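Local coordinates for protein hydrolase, NUDIX family (Clostridium perfringens ATCC 13124, PDB 3F6A) that probably hydrolyses a nucleoside diphosphate linked to another moiety, as many members of the NUDIX hydrolase family do, at residues A[63-67]-A[68-72]. Residues are numbered along the deposited sequence; the frame is centred on the assembly and turned at random.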
loop_
_atom_site.group_PDB
_atom_site.type_symbol
_atom_site.label_atom_id
_atom_site.label_comp_id
_atom_site.label_asym_id
_atom_site.label_seq_id
_atom_site.Cartn_x
_atom_site.Cartn_y
_atom_site.Cartn_z
ATOM N N ASN A 63 3.249 12.432 2.662
ATOM C CA ASN A 63 1.860 12.102 2.397
ATOM C C ASN A 63 1.145 13.043 1.433
ATOM O O ASN A 63 0.458 13.985 1.850
ATOM C CB ASN A 63 1.100 12.033 3.724
ATOM C CG ASN A 63 -0.381 11.767 3.541
ATOM O OD1 ASN A 63 -0.806 11.175 2.548
ATOM N ND2 ASN A 63 -1.177 12.190 4.515
ATOM N N PRO A 64 1.299 12.799 0.123
ATOM C CA PRO A 64 0.645 13.642 -0.880
ATOM C C PRO A 64 -0.848 13.362 -0.804
ATOM O O PRO A 64 -1.303 12.266 -1.136
ATOM C CB PRO A 64 1.264 13.164 -2.187
ATOM C CG PRO A 64 1.497 11.691 -1.914
ATOM C CD PRO A 64 2.053 11.699 -0.509
ATOM N N ILE A 65 -1.609 14.354 -0.355
ATOM C CA ILE A 65 -3.048 14.198 -0.203
ATOM C C ILE A 65 -3.808 14.317 -1.518
ATOM O O ILE A 65 -3.528 15.192 -2.333
ATOM C CB ILE A 65 -3.626 15.250 0.777
ATOM C CG1 ILE A 65 -2.935 15.151 2.139
ATOM C CG2 ILE A 65 -5.133 15.047 0.926
ATOM C CD1 ILE A 65 -3.279 13.896 2.936
ATOM N N ASP A 66 -4.759 13.407 -1.709
ATOM C CA ASP A 66 -5.634 13.379 -2.876
ATOM C C ASP A 66 -6.880 14.018 -2.261
ATOM O O ASP A 66 -7.790 13.313 -1.828
ATOM C CB ASP A 66 -5.915 11.919 -3.262
ATOM C CG ASP A 66 -6.800 11.780 -4.486
ATOM O OD1 ASP A 66 -7.444 12.768 -4.901
ATOM O OD2 ASP A 66 -6.860 10.657 -5.034
ATOM N N ILE A 67 -6.895 15.349 -2.195
ATOM C CA ILE A 67 -7.989 16.096 -1.566
ATOM C C ILE A 67 -9.396 15.647 -1.951
ATOM O O ILE A 67 -10.266 15.508 -1.087
ATOM C CB ILE A 67 -7.840 17.639 -1.818
ATOM C CG1 ILE A 67 -8.704 18.424 -0.822
ATOM C CG2 ILE A 67 -8.258 17.999 -3.238
ATOM C CD1 ILE A 67 -8.264 18.274 0.626
ATOM N N ASN A 68 -9.624 15.414 -3.239
ATOM C CA ASN A 68 -10.933 14.978 -3.713
ATOM C C ASN A 68 -11.394 13.711 -3.006
ATOM O O ASN A 68 -12.551 13.603 -2.584
ATOM C CB ASN A 68 -10.893 14.734 -5.224
ATOM C CG ASN A 68 -11.072 16.008 -6.026
ATOM O OD1 ASN A 68 -12.166 16.567 -6.082
ATOM N ND2 ASN A 68 -9.999 16.473 -6.648
ATOM N N LEU A 69 -10.487 12.752 -2.875
ATOM C CA LEU A 69 -10.828 11.496 -2.225
ATOM C C LEU A 69 -10.863 11.644 -0.702
ATOM O O LEU A 69 -11.665 10.996 -0.030
ATOM C CB LEU A 69 -9.830 10.412 -2.628
ATOM C CG LEU A 69 -10.160 8.997 -2.139
ATOM C CD1 LEU A 69 -11.551 8.580 -2.614
ATOM C CD2 LEU A 69 -9.108 8.034 -2.660
ATOM N N LYS A 70 -10.000 12.493 -0.153
ATOM C CA LYS A 70 -9.979 12.686 1.296
ATOM C C LYS A 70 -11.312 13.248 1.784
ATOM O O LYS A 70 -11.912 12.715 2.712
ATOM C CB LYS A 70 -8.844 13.627 1.709
ATOM C CG LYS A 70 -8.716 13.793 3.223
ATOM C CD LYS A 70 -7.612 14.759 3.603
ATOM C CE LYS A 70 -7.660 15.086 5.094
ATOM N NZ LYS A 70 -6.635 16.106 5.476
ATOM N N LYS A 71 -11.780 14.315 1.143
ATOM C CA LYS A 71 -13.040 14.950 1.523
ATOM C C LYS A 71 -14.255 14.052 1.283
ATOM O O LYS A 71 -15.138 13.955 2.137
ATOM C CB LYS A 71 -13.205 16.272 0.772
ATOM C CG LYS A 71 -12.016 17.203 0.951
ATOM C CD LYS A 71 -12.261 18.599 0.392
ATOM C CE LYS A 71 -13.115 19.430 1.325
ATOM N NZ LYS A 71 -13.050 20.882 0.980
ATOM N N SER A 72 -14.303 13.392 0.130
ATOM C CA SER A 72 -15.423 12.510 -0.160
ATOM C C SER A 72 -15.440 11.344 0.829
ATOM O O SER A 72 -16.507 10.877 1.226
ATOM C CB SER A 72 -15.347 11.996 -1.603
ATOM O OG SER A 72 -14.112 11.363 -1.872
HETATM O O HOH W 1 -7.748 15.507 -5.374
#
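With its CG anti to the backbone N (chi1 -179°), the carboxylate of Asp-66 comes up beside the first turn of helix 67-75, while Asn-68 takes a different setting, CG anti to the carbonyl carbon (chi1 -83°), which leaves its amide within range of the same water. The pair illustrates how an aspartate at the N-cap can serve a helix start through a solvent molecule. Asp-66 OD1 stands 3.8 Å from Asn-68 N, and water 1 bridges the two: it donates to Asp-66 OD1 at 2.8 Å and accepts from both the backbone N and ND2 of Asn-68. Three partners thus hold the water, and two N-H groups share its oxygen. The carboxylate carbon CG of Asp-66 rests obliquely against CB of Leu-69 at 3.8 Å.

Behind this cap the backbone settles into helical bonding. Lys-70 N donates a hydrogen bond to Asp-66 O at 2.9 Å, with Leu-69 N a weak second donor, and Lys-71 N bonds to Ile-67 O.

Aliphatic contacts line the solvent side, where Ile-67 and Lys-71 lie side by side pointing the same way, with Ile-67 CG1 3.8 Å from Lys-71 CD. In the dimer, Asp-66 and Leu-69 pack on His-86 of the second subunit, and Asp-66 OD2 lies close to Glu-146 of that subunit, a like-charge approach that might raise the carboxylates' proton affinity. Leu-69 and Lys-70 also touch Leu-80 of strand 79-81. Just ahead of the cap, CG2 of Ile-65 leans on the extended chain of Lys-70, meeting its CD at 3.7 Å.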